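Local coordinates for cell wall binding protein cwp8 (Peptoclostridium difficile, PDB 5J6Q) that probably attaches to the cell wall of the bacterium through CWB2 anchoring modules, as a member of its family of S-layer-associated proteins, at residues V299-E304 / A533-P538; E312-V317 / R357-N362; A327-A332 / S432-A437; E350-I355 / E382-K387; K392-S397 / A409-D414. All coordinates share one frame; numbering follows the deposited sequence.

Contacts 1, 2 and 3 are buried, contact 4 lies at the surface and contact 5 is partly buried, and their chemistry follows that gradient. Contacts 1 and 3 join helices from different CWB2 ranges through small side chains and backbone carbonyls, without a hydrogen bond across either; they touch each other around Ala537. Contact 2 is branched aliphatic packing of a helix on a strand. Contact 4 uses the same helix, 349-359, but on its outer side, where a salt bridge takes over. Contacts 2 and 5 both reach the parallel sheet containing strands 313-318 and 392-396; at the latter, an outermost strand, an amide-carboxylate bond joins the apolar packing.

Contact 1. Residues V299-E304 / A533-P538; sequences VEVSKE and ALTAAP
Val301 is the side chain through which segment 299-304 meets Thr535 and Ala536 of segment 533-538, and its two methyl groups divide the work. The first kind of interaction is methyl against backbone. CG1, placed anti to its own main-chain N (chi1 169°), is carried onto the peptide following Thr535, where Val301 CG1 lies 3.4 Å from Thr535 O and 4.1 Å from Ala536 CA. The second kind is purely apolar: Val301 CG2 rests 4.2 Å from Ala536 CB. Because Ala536 offers a single methyl, the two helices can come close, with the CA atoms of Val301 and Ala536 only 6.2 Å apart.

No side-chain polar group bonds across the joint. Thr535 OG1 passes Val301 CG2 at 4.1 Å and has its hydrogen-bond partner in Asp532 O, one turn back on the same helix. Ile575, on strand 572-575, adds an apolar neighbour to both Val301 and Ala536. Further along, Pro538 puts a kink in its helix, its N having no bond to the preceding turn.

Helices 294-305 and 531-542 come from the first and third CWB2 domains of the sequence. Strand 286-289 shares a parallel sheet with strands 516-519, 547-549 and 572-575, and helix 294-305 then leads away to strand 313-318 of another sheet; its packing on helix 531-542 marks this junction between CWB2 units.

Contact 2. Residues E312-V317 / R357-N362; sequences EAIILV and RVLGSN
Ala313, near the start of strand 313-318, touches Leu359 through its backbone: Leu359 CD2 lies 4.2 Å from Ala313 C, while the Ala313 methyl points away from the helix. The next residue, Ile314, carries the contact. Its backbone is hydrogen-bonded to Lys367 and Tyr369 of the adjacent strand 367-371, and its CG1 stands anti to the carbonyl carbon (chi1 -54°), which swings the longer branch toward the end of helix 349-359. There Ile314 CG1 meets Leu359 CD2 at 3.7 Å, the two side chains crossing at about a right angle, so that the isoleucine branch lies across the leucine fork. At its tip, Ile314 CD1 touches both of two consecutive helix residues, Val358 CG2 at 3.6 Å and Leu359 CD2 at 3.8 Å.

From Ile315 onward the strand runs away from the segment. Helix 349-359 is the connection of a beta-alpha-beta crossover: it leads from strand 339-342 to strand 367-371 and packs on strand 313-318, which lies between them in the parallel sheet.

No hydrogen bond joins the two segments. This contact therefore rests on dispersion and the exclusion of water, and its selectivity presumably lies in how the branches fit.

Contact 3. Residues A327-A332 / S432-A437; sequences ASAPLA and SISARA
Ala329 and Pro330 pack against Ser434 and Ala437 in a buried helix-to-helix contact between two CWB2 ranges, formed between the short helices 329-334 and 434-438. The backbones are close, the CA atoms of Ala329 and Ser434 standing 5.8 Å apart and those of Pro330 and Ala437 5.9 Å, a spacing that small residues permit.

Ala329 directs its methyl at the partner helix, where Ala329 CB reaches Ser434 O at 3.7 Å and Ser434 CB at 3.9 Å. At the next residue the proline ring meets the second helix one turn beyond Ser434: Pro330 CB approaches Ala437 O at 3.8 Å, and the ring carbon next to the nitrogen, Pro330 CD, is a looser 4.5 Å from Ala437 CB. The methylene of Ser434, not its hydroxyl, does the touching. With OG anti to the carbonyl carbon (chi1 -72°), the hydroxyl is hydrogen-bonded to the carbonyl of Leu326, immediately before the first segment.

A third helix completes the site, for Ala537 of helix 531-542 touches both Ala329 and Ser434, so that elements from all three CWB2 ranges converge here. Phe420 of strand 418-423 also packs on Ala437.

Between the segments themselves, methyl and methylene groups lie against carbonyl oxygens and one another, with no hydrogen bond. The fit thus depends on close, short side chains, while the Ser434 bond to Leu326 supplies a polar tie beside it and settles a buried hydroxyl.

Contact 4. Residues E350-I355 / E382-K387; sequences EIEAEI and EEKLSK
Glu352 and Lys384 reach toward each other from two helices whose nearest CA atoms, those of Glu352 and Leu385, are 9.2 Å apart, and their conformations make up the difference. Glu352 stretches out, with CG anti to the backbone N (chi1 168°) and the chain still extended beyond it, so the carboxylate stands well off helix 349-359. Lys384 does likewise from helix 379-386 until its last torsion, where it bends (chi4 101°) and brings the ammonium group to the acid. The two side chains cross at about a right angle. They meet in a salt bridge whose hydrogen bond is weak: Lys384 NZ lies 3.0 Å from Glu352 OE2, but Lys384 CE is almost as near to that oxygen, at 3.1 Å, so OE2 sits beside the CE-NZ bond rather than ahead of NZ. Glu352 OE1 stays 4.0 Å from Lys384 NZ.

Within the second helix, Ser386 OG gives a hydrogen bond of 2.7 Å to Glu383 O. On the sheet side of the charged pair, Ile355 and Leu385 pack on Ile314 and Leu316 respectively, which places both helices on one face of the same parallel sheet.

Glu352 and Lys384 also touch a crystal neighbour, so the exact pose may owe something to the lattice. A single-oxygen ion pair at the surface, between long chains, is likely to be modest in strength and easily rearranged, linking two helices whose firmer attachment is to the sheet.

Contact 5. Residues K392-S397 / A409-D414; sequences KVERVS and AKQLKD
Val396, on strand 392-396, and Gln411, of segment 409-414, approach most closely in their backbones, with CA atoms 8.2 Å apart, a gap that the glutamine side chain bridges. The first torsion of Gln411, with CG anti to the carbonyl carbon (chi1 -66°), sets CG against the valine, and the bend at the second (chi2 -83°) turns the amide toward Glu394, two residues earlier in the strand. Gln411 CG is 4.0 Å from Val396 CG2 and 4.1 Å from Val396 CG1, lying over the fork of the two methyls; farther out, Gln411 NE2 passes Val396 CG2 at 3.6 Å.

This is an outermost strand of a four-stranded parallel sheet, with its backbone bonded to strand 367-371 on the inner side. Segment 409-414 belongs to the passage from the following helix to strand 418-423 of another parallel sheet, so the contact lies where one alpha/beta unit of the CWB2 region gives way to the next. Leu331 of helix 329-334 also touches Gln411.

Glu394 extends from the opposite direction and accepts a hydrogen bond, Gln411 NE2 to Glu394 OE2 at 3.0 Å and nearly straight. The acceptor lies in the plane of the amide, yet the amide comes from above the carboxylate, 77° out of its plane, and the two flat groups stand almost perpendicular. The same oxygen has a charged partner within the strand, as Lys392 NZ forms a salt bridge with Glu394 OE2 at 3.5 Å.

Contact 1. Residues V299-E304 / A533-P538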
# COMPACT_ATOMS: atom_id res chain seq x y z
N VAL A 299 21.51 3.52 -0.98
CA VAL A 299 21.23 3.70 0.46
C VAL A 299 20.25 2.65 0.98
O VAL A 299 20.44 2.10 2.10
CB VAL A 299 20.65 5.12 0.72
CG1 VAL A 299 20.35 5.29 2.21
CG2 VAL A 299 21.63 6.24 0.22
N GLU A 300 19.16 2.35 0.21
CA GLU A 300 18.21 1.32 0.69
C GLU A 300 18.86 -0.05 0.81
O GLU A 300 18.47 -0.80 1.74
CB GLU A 300 16.91 1.21 -0.17
CG GLU A 300 16.08 2.51 -0.15
CD GLU A 300 15.69 2.93 1.30
OE1 GLU A 300 15.10 2.13 1.99
OE2 GLU A 300 16.01 4.05 1.72
N VAL A 301 19.81 -0.42 -0.07
CA VAL A 301 20.54 -1.69 0.13
C VAL A 301 21.35 -1.55 1.45
O VAL A 301 21.34 -2.47 2.28
CB VAL A 301 21.50 -2.08 -1.02
CG1 VAL A 301 22.43 -3.26 -0.64
CG2 VAL A 301 20.66 -2.47 -2.24
N SER A 302 22.02 -0.41 1.63
CA SER A 302 22.83 -0.20 2.84
C SER A 302 21.94 -0.31 4.09
O SER A 302 22.31 -0.99 5.06
CB SER A 302 23.55 1.13 2.80
OG SER A 302 24.54 1.17 3.82
N LYS A 303 20.74 0.31 4.08
CA LYS A 303 19.88 0.12 5.25
C LYS A 303 19.51 -1.34 5.50
O LYS A 303 19.34 -1.73 6.65
CB LYS A 303 18.64 0.96 5.13
CG LYS A 303 19.06 2.45 5.27
CD LYS A 303 17.97 3.24 4.58
CE LYS A 303 18.06 4.73 4.82
NZ LYS A 303 16.70 5.31 4.77
N GLU A 304 19.43 -2.16 4.43
CA GLU A 304 19.08 -3.52 4.64
C GLU A 304 20.25 -4.25 5.22
O GLU A 304 20.06 -5.11 6.09
CB GLU A 304 18.63 -4.18 3.32
CG GLU A 304 18.05 -5.55 3.56
CD GLU A 304 16.71 -5.50 4.33
OE1 GLU A 304 15.93 -4.50 4.18
OE2 GLU A 304 16.47 -6.48 5.06
N ALA A 533 22.37 -4.03 -9.39
CA ALA A 533 22.83 -5.34 -9.27
C ALA A 533 24.15 -5.29 -8.44
O ALA A 533 24.28 -6.02 -7.46
CB ALA A 533 23.08 -5.94 -10.65
N LEU A 534 25.11 -4.44 -8.83
CA LEU A 534 26.37 -4.36 -8.14
C LEU A 534 26.19 -3.81 -6.68
O LEU A 534 26.83 -4.35 -5.81
CB LEU A 534 27.42 -3.61 -9.02
CG LEU A 534 27.42 -2.15 -8.90
CD1 LEU A 534 28.34 -1.73 -7.70
CD2 LEU A 534 27.86 -1.56 -10.22
N THR A 535 25.30 -2.84 -6.37
CA THR A 535 25.21 -2.47 -4.93
C THR A 535 24.56 -3.60 -4.11
O THR A 535 24.91 -3.76 -2.94
CB THR A 535 24.41 -1.19 -4.69
OG1 THR A 535 23.12 -1.27 -5.26
CG2 THR A 535 25.12 0.05 -5.24
N ALA A 536 23.65 -4.44 -4.74
CA ALA A 536 23.08 -5.53 -3.98
C ALA A 536 23.89 -6.86 -3.93
O ALA A 536 23.54 -7.75 -3.11
CB ALA A 536 21.67 -5.85 -4.49
N ALA A 537 24.90 -7.05 -4.70
CA ALA A 537 25.54 -8.35 -4.65
C ALA A 537 26.05 -8.73 -3.16
O ALA A 537 25.90 -9.88 -2.86
CB ALA A 537 26.68 -8.42 -5.64
N PRO A 538 26.67 -7.86 -2.28
CA PRO A 538 27.10 -8.32 -0.91
C PRO A 538 25.90 -8.68 -0.12
O PRO A 538 25.96 -9.52 0.80
CB PRO A 538 27.87 -7.10 -0.32
CG PRO A 538 27.74 -5.97 -1.47
CD PRO A 538 27.44 -6.68 -2.72

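Contact 2. Residues E312-V317 / R357-N362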
# COMPACT_ATOMS: atom_id res chain seq x y z
N GLU A 312 31.85 -1.52 9.09
CA GLU A 312 33.21 -1.37 9.48
C GLU A 312 33.94 -0.55 8.51
O GLU A 312 35.06 -0.10 8.79
CB GLU A 312 33.81 -2.76 9.66
CG GLU A 312 33.11 -3.42 10.85
CD GLU A 312 33.28 -4.91 10.90
OE1 GLU A 312 32.59 -5.55 11.73
OE2 GLU A 312 34.10 -5.45 10.12
N ALA A 313 33.31 -0.27 7.38
CA ALA A 313 33.99 0.50 6.34
C ALA A 313 33.01 0.99 5.29
O ALA A 313 31.81 0.71 5.37
CB ALA A 313 35.06 -0.36 5.68
N ILE A 314 33.53 1.75 4.30
CA ILE A 314 32.73 2.29 3.19
C ILE A 314 33.52 1.89 1.89
O ILE A 314 34.76 1.98 1.89
CB ILE A 314 32.55 3.84 3.21
CG1 ILE A 314 31.97 4.34 4.56
CG2 ILE A 314 31.65 4.30 1.98
CD1 ILE A 314 30.48 4.09 4.74
N ILE A 315 32.82 1.35 0.86
CA ILE A 315 33.39 1.14 -0.42
C ILE A 315 32.68 2.20 -1.22
O ILE A 315 31.44 2.20 -1.26
CB ILE A 315 33.20 -0.24 -1.07
CG1 ILE A 315 33.46 -1.39 -0.09
CG2 ILE A 315 34.18 -0.34 -2.26
CD1 ILE A 315 34.98 -1.58 0.16
N LEU A 316 33.41 3.07 -1.88
CA LEU A 316 32.83 4.16 -2.68
C LEU A 316 33.28 4.01 -4.16
O LEU A 316 34.48 3.97 -4.43
CB LEU A 316 33.32 5.45 -2.07
CG LEU A 316 32.56 6.70 -2.45
CD1 LEU A 316 31.08 6.53 -2.23
CD2 LEU A 316 33.11 7.84 -1.54
N VAL A 317 32.33 3.87 -5.13
CA VAL A 317 32.78 3.68 -6.52
C VAL A 317 32.18 4.80 -7.35
O VAL A 317 31.35 5.54 -6.82
CB VAL A 317 32.36 2.21 -6.96
CG1 VAL A 317 30.86 2.08 -7.08
CG2 VAL A 317 33.00 1.82 -8.28
N ARG A 357 25.58 7.44 9.04
CA ARG A 357 24.68 6.50 9.69
C ARG A 357 25.31 5.18 9.90
O ARG A 357 25.20 4.64 11.02
CB ARG A 357 23.38 6.28 8.87
CG ARG A 357 22.30 5.58 9.72
CD ARG A 357 21.13 4.98 8.91
NE ARG A 357 21.57 3.97 7.93
CZ ARG A 357 21.74 2.69 8.20
NH1 ARG A 357 21.50 2.21 9.41
NH2 ARG A 357 22.18 1.86 7.24
N VAL A 358 26.02 4.63 8.85
CA VAL A 358 26.54 3.27 9.06
C VAL A 358 27.86 3.23 9.79
O VAL A 358 28.11 2.21 10.42
CB VAL A 358 26.62 2.46 7.72
CG1 VAL A 358 25.25 2.41 7.06
CG2 VAL A 358 27.65 3.08 6.76
N LEU A 359 28.72 4.30 9.71
CA LEU A 359 30.02 4.28 10.44
C LEU A 359 29.78 4.57 11.92
O LEU A 359 30.46 3.97 12.78
CB LEU A 359 31.04 5.33 9.90
CG LEU A 359 31.39 5.16 8.45
CD1 LEU A 359 32.26 6.32 7.98
CD2 LEU A 359 32.05 3.78 8.23
N GLY A 360 28.83 5.45 12.22
CA GLY A 360 28.50 5.75 13.60
C GLY A 360 29.55 6.56 14.35
O GLY A 360 30.31 7.29 13.75
N SER A 361 29.63 6.36 15.69
CA SER A 361 30.51 7.19 16.53
C SER A 361 31.95 6.77 16.45
O SER A 361 32.82 7.62 16.57
CB SER A 361 30.06 7.19 18.00
OG SER A 361 29.82 5.89 18.54
N ASN A 362 32.23 5.49 16.24
CA ASN A 362 33.59 5.03 16.18
C ASN A 362 34.16 5.11 14.77
O ASN A 362 35.02 4.32 14.42
CB ASN A 362 33.73 3.60 16.76
CG ASN A 362 32.85 2.51 16.14
OD1 ASN A 362 31.78 2.80 15.57
ND2 ASN A 362 33.21 1.22 16.27

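Contact 3. Residues A327-A332 / S432-A437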
# COMPACT_ATOMS: atom_id res chain seq x y z
N ALA A 327 33.41 -5.90 -9.43
CA ALA A 327 34.64 -6.49 -8.85
C ALA A 327 34.72 -6.14 -7.34
O ALA A 327 35.33 -6.89 -6.57
CB ALA A 327 35.87 -5.95 -9.57
N SER A 328 34.09 -5.02 -6.88
CA SER A 328 34.15 -4.67 -5.45
C SER A 328 33.27 -5.49 -4.51
O SER A 328 33.29 -5.21 -3.30
CB SER A 328 33.78 -3.22 -5.27
OG SER A 328 34.74 -2.43 -5.96
N ALA A 329 32.54 -6.51 -5.02
CA ALA A 329 31.60 -7.22 -4.15
C ALA A 329 32.28 -8.05 -3.07
O ALA A 329 31.78 -7.95 -1.95
CB ALA A 329 30.69 -8.14 -4.99
N PRO A 330 33.32 -8.91 -3.37
CA PRO A 330 33.93 -9.67 -2.26
C PRO A 330 34.61 -8.70 -1.29
O PRO A 330 34.77 -9.06 -0.17
CB PRO A 330 34.86 -10.64 -2.98
CG PRO A 330 35.07 -10.02 -4.31
CD PRO A 330 33.79 -9.44 -4.67
N LEU A 331 34.97 -7.49 -1.74
CA LEU A 331 35.62 -6.51 -0.93
C LEU A 331 34.62 -5.90 0.04
O LEU A 331 34.93 -5.85 1.25
CB LEU A 331 36.28 -5.36 -1.76
CG LEU A 331 36.97 -4.37 -0.83
CD1 LEU A 331 37.90 -5.20 0.14
CD2 LEU A 331 37.74 -3.37 -1.53
N ALA A 332 33.40 -5.43 -0.48
CA ALA A 332 32.37 -4.92 0.42
C ALA A 332 31.93 -6.03 1.38
O ALA A 332 31.59 -5.74 2.53
CB ALA A 332 31.15 -4.40 -0.33
N SER A 432 26.64 -11.31 -12.90
CA SER A 432 25.97 -12.52 -12.53
C SER A 432 26.74 -13.38 -11.46
O SER A 432 26.14 -14.17 -10.70
CB SER A 432 25.74 -13.29 -13.83
OG SER A 432 24.53 -12.90 -14.47
N ILE A 433 28.07 -13.20 -11.39
CA ILE A 433 28.91 -13.96 -10.45
C ILE A 433 29.33 -13.11 -9.26
O ILE A 433 29.97 -13.64 -8.37
CB ILE A 433 30.11 -14.49 -11.33
CG1 ILE A 433 30.75 -15.73 -10.70
CG2 ILE A 433 31.18 -13.38 -11.50
CD1 ILE A 433 29.77 -16.86 -10.31
N SER A 434 28.98 -11.78 -9.19
CA SER A 434 29.35 -10.98 -8.02
C SER A 434 28.85 -11.56 -6.68
O SER A 434 29.65 -11.61 -5.78
CB SER A 434 28.85 -9.54 -8.17
OG SER A 434 29.65 -8.91 -9.17
N ALA A 435 27.57 -11.98 -6.55
CA ALA A 435 27.13 -12.46 -5.23
C ALA A 435 27.97 -13.69 -4.83
O ALA A 435 28.43 -13.74 -3.74
CB ALA A 435 25.65 -12.86 -5.28
N ARG A 436 28.12 -14.66 -5.75
CA ARG A 436 28.82 -15.91 -5.46
C ARG A 436 30.23 -15.60 -5.04
O ARG A 436 30.67 -16.19 -4.04
CB ARG A 436 28.76 -16.81 -6.70
CG ARG A 436 29.76 -17.92 -6.66
CD ARG A 436 29.27 -18.90 -5.58
NE ARG A 436 30.17 -20.03 -5.45
CZ ARG A 436 29.81 -21.20 -4.90
NH1 ARG A 436 30.69 -22.18 -4.82
NH2 ARG A 436 28.56 -21.39 -4.44
N ALA A 437 30.91 -14.66 -5.76
CA ALA A 437 32.26 -14.33 -5.39
C ALA A 437 32.30 -13.62 -4.05
O ALA A 437 33.16 -13.98 -3.23
CB ALA A 437 32.90 -13.45 -6.42

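Contact 4. Residues E350-I355 / E382-K387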
# COMPACT_ATOMS: atom_id res chain seq x y z
N GLU A 350 22.64 12.41 0.13
CA GLU A 350 22.03 11.15 0.53
C GLU A 350 23.05 10.14 0.87
O GLU A 350 22.86 9.39 1.80
CB GLU A 350 21.13 10.60 -0.60
CG GLU A 350 19.84 11.39 -0.71
CD GLU A 350 19.92 12.48 -1.80
OE1 GLU A 350 18.86 12.96 -2.15
OE2 GLU A 350 21.05 12.83 -2.28
N ILE A 351 24.12 10.10 0.12
CA ILE A 351 25.23 9.16 0.30
C ILE A 351 26.12 9.63 1.55
O ILE A 351 26.54 8.82 2.36
CB ILE A 351 26.05 9.14 -1.01
CG1 ILE A 351 25.25 8.40 -2.19
CG2 ILE A 351 27.42 8.50 -0.77
CD1 ILE A 351 24.79 6.94 -1.94
N GLU A 352 26.37 10.93 1.66
CA GLU A 352 27.15 11.45 2.78
C GLU A 352 26.41 11.10 4.04
O GLU A 352 27.00 10.55 4.99
CB GLU A 352 27.31 12.99 2.61
CG GLU A 352 27.85 13.69 3.85
CD GLU A 352 28.13 15.16 3.59
OE1 GLU A 352 27.18 15.89 3.33
OE2 GLU A 352 29.30 15.55 3.61
N ALA A 353 25.09 11.37 4.04
CA ALA A 353 24.22 11.06 5.17
C ALA A 353 24.24 9.58 5.49
O ALA A 353 24.19 9.26 6.68
CB ALA A 353 22.78 11.53 4.88
N GLU A 354 24.36 8.62 4.45
CA GLU A 354 24.35 7.15 4.77
C GLU A 354 25.73 6.81 5.28
O GLU A 354 25.86 5.93 6.13
CB GLU A 354 23.97 6.23 3.54
CG GLU A 354 24.05 4.74 3.82
CD GLU A 354 22.91 4.21 4.72
OE1 GLU A 354 22.83 3.01 4.87
OE2 GLU A 354 22.12 4.99 5.30
N ILE A 355 26.77 7.47 4.76
CA ILE A 355 28.12 7.24 5.36
C ILE A 355 28.09 7.45 6.94
O ILE A 355 28.57 6.62 7.70
CB ILE A 355 29.15 8.24 4.83
CG1 ILE A 355 29.26 8.08 3.30
CG2 ILE A 355 30.62 7.98 5.54
CD1 ILE A 355 29.91 6.79 3.00
N GLU A 382 37.83 13.15 -2.66
CA GLU A 382 38.68 12.43 -1.72
C GLU A 382 39.14 13.31 -0.53
O GLU A 382 39.25 12.79 0.58
CB GLU A 382 39.89 11.93 -2.47
CG GLU A 382 40.60 10.77 -1.80
CD GLU A 382 41.66 10.24 -2.72
OE1 GLU A 382 42.34 9.27 -2.36
OE2 GLU A 382 41.79 10.81 -3.86
N GLU A 383 39.38 14.64 -0.76
CA GLU A 383 39.81 15.57 0.29
C GLU A 383 38.64 16.10 1.12
O GLU A 383 38.84 16.51 2.26
CB GLU A 383 40.57 16.76 -0.34
CG GLU A 383 39.70 17.61 -1.24
CD GLU A 383 40.50 18.55 -2.12
OE1 GLU A 383 40.17 19.75 -2.13
OE2 GLU A 383 41.43 18.08 -2.80
N LYS A 384 37.42 16.12 0.56
CA LYS A 384 36.31 16.55 1.39
C LYS A 384 36.11 15.41 2.39
O LYS A 384 35.76 15.65 3.56
CB LYS A 384 35.01 16.78 0.57
CG LYS A 384 33.75 16.80 1.45
CD LYS A 384 32.44 16.99 0.63
CE LYS A 384 31.22 16.63 1.46
NZ LYS A 384 30.48 17.83 2.01
N LEU A 385 36.35 14.18 1.93
CA LEU A 385 36.18 13.01 2.78
C LEU A 385 37.27 12.96 3.84
O LEU A 385 37.02 12.44 4.91
CB LEU A 385 36.22 11.75 1.92
CG LEU A 385 35.00 11.57 1.03
CD1 LEU A 385 35.33 10.55 -0.04
CD2 LEU A 385 33.81 11.11 1.86
N SER A 386 38.49 13.48 3.55
CA SER A 386 39.55 13.48 4.56
C SER A 386 39.17 14.42 5.69
O SER A 386 39.76 14.34 6.74
CB SER A 386 40.89 13.92 3.96
OG SER A 386 40.84 15.24 3.46
N LYS A 387 38.18 15.31 5.48
CA LYS A 387 37.79 16.23 6.55
C LYS A 387 36.93 15.54 7.58
O LYS A 387 36.69 16.11 8.64
CB LYS A 387 37.04 17.46 6.02
CG LYS A 387 37.75 18.10 4.80
CD LYS A 387 38.71 19.21 5.21
CE LYS A 387 40.01 19.14 4.45
NZ LYS A 387 39.93 19.85 3.14

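Contact 5. Residues K392-S397 / A409-D414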
# COMPACT_ATOMS: atom_id res chain seq x y z
N LYS A 392 41.16 6.23 7.87
CA LYS A 392 41.85 6.39 6.57
C LYS A 392 40.93 6.29 5.28
O LYS A 392 40.13 5.36 5.17
CB LYS A 392 42.92 5.28 6.46
CG LYS A 392 43.86 5.48 5.27
CD LYS A 392 44.89 4.37 5.17
CE LYS A 392 45.53 4.36 3.80
NZ LYS A 392 46.14 3.03 3.47
N VAL A 393 41.06 7.27 4.36
CA VAL A 393 40.45 7.32 3.07
C VAL A 393 41.56 6.73 2.16
O VAL A 393 42.48 7.45 1.78
CB VAL A 393 40.10 8.76 2.64
CG1 VAL A 393 39.39 8.74 1.29
CG2 VAL A 393 39.20 9.43 3.67
N GLU A 394 41.50 5.42 1.87
CA GLU A 394 42.49 4.71 1.06
C GLU A 394 42.02 4.45 -0.36
O GLU A 394 40.94 3.87 -0.56
CB GLU A 394 42.79 3.37 1.75
CG GLU A 394 43.66 2.44 0.93
CD GLU A 394 44.02 1.18 1.71
OE1 GLU A 394 43.31 0.84 2.69
OE2 GLU A 394 45.00 0.52 1.33
N ARG A 395 42.80 4.88 -1.38
CA ARG A 395 42.33 4.63 -2.73
C ARG A 395 42.89 3.32 -3.27
O ARG A 395 44.08 2.99 -3.09
CB ARG A 395 42.62 5.80 -3.67
CG ARG A 395 41.68 5.70 -4.88
CD ARG A 395 41.91 6.73 -5.98
NE ARG A 395 41.38 8.04 -5.59
CZ ARG A 395 40.46 8.72 -6.27
NH1 ARG A 395 40.08 9.93 -5.87
NH2 ARG A 395 39.90 8.20 -7.36
N VAL A 396 41.97 2.56 -3.91
CA VAL A 396 42.21 1.24 -4.47
C VAL A 396 42.05 1.45 -5.95
O VAL A 396 40.91 1.49 -6.47
CB VAL A 396 41.19 0.20 -3.92
CG1 VAL A 396 41.44 -1.19 -4.50
CG2 VAL A 396 41.25 0.15 -2.39
N SER A 397 43.18 1.59 -6.65
CA SER A 397 43.12 1.91 -8.06
C SER A 397 44.42 1.64 -8.83
O SER A 397 45.49 1.38 -8.24
CB SER A 397 42.75 3.37 -8.21
OG SER A 397 42.32 3.63 -9.53
N ALA A 409 41.65 -7.01 -5.81
CA ALA A 409 42.06 -8.38 -5.56
C ALA A 409 43.07 -8.44 -4.40
O ALA A 409 42.92 -9.29 -3.51
CB ALA A 409 42.69 -8.95 -6.81
N LYS A 410 44.07 -7.54 -4.39
CA LYS A 410 45.10 -7.53 -3.35
C LYS A 410 44.57 -7.16 -1.96
O LYS A 410 45.14 -7.63 -0.97
CB LYS A 410 46.21 -6.58 -3.76
CG LYS A 410 47.14 -7.17 -4.80
CD LYS A 410 48.48 -6.41 -4.83
CE LYS A 410 48.83 -5.96 -6.23
NZ LYS A 410 49.28 -4.53 -6.26
N GLN A 411 43.51 -6.32 -1.88
CA GLN A 411 42.88 -5.91 -0.61
C GLN A 411 42.11 -7.07 0.04
O GLN A 411 41.61 -6.93 1.15
CB GLN A 411 41.91 -4.76 -0.82
CG GLN A 411 42.56 -3.48 -1.27
CD GLN A 411 43.11 -2.71 -0.08
OE1 GLN A 411 42.99 -3.14 1.11
NE2 GLN A 411 43.69 -1.55 -0.38
N LEU A 412 42.00 -8.18 -0.65
CA LEU A 412 41.30 -9.35 -0.10
C LEU A 412 42.34 -10.24 0.60
O LEU A 412 43.52 -10.07 0.37
CB LEU A 412 40.61 -10.21 -1.22
CG LEU A 412 39.55 -9.51 -2.15
CD1 LEU A 412 39.10 -10.56 -3.22
CD2 LEU A 412 38.27 -9.01 -1.37
N LYS A 413 41.92 -11.19 1.44
CA LYS A 413 42.84 -12.12 2.08
C LYS A 413 43.20 -13.25 1.08
O LYS A 413 42.30 -13.82 0.48
CB LYS A 413 42.18 -12.71 3.33
CG LYS A 413 41.87 -11.67 4.40
CD LYS A 413 40.44 -11.79 4.90
CE LYS A 413 40.28 -12.90 5.91
NZ LYS A 413 40.12 -14.23 5.25
N ASP A 414 44.51 -13.56 0.92
CA ASP A 414 45.02 -14.60 0.02
C ASP A 414 44.60 -16.03 0.40
O ASP A 414 44.93 -16.97 -0.31
CB ASP A 414 46.55 -14.55 -0.00
CG ASP A 414 47.14 -14.50 1.39
OD1 ASP A 414 47.82 -13.50 1.71
OD2 ASP A 414 46.91 -15.46 2.17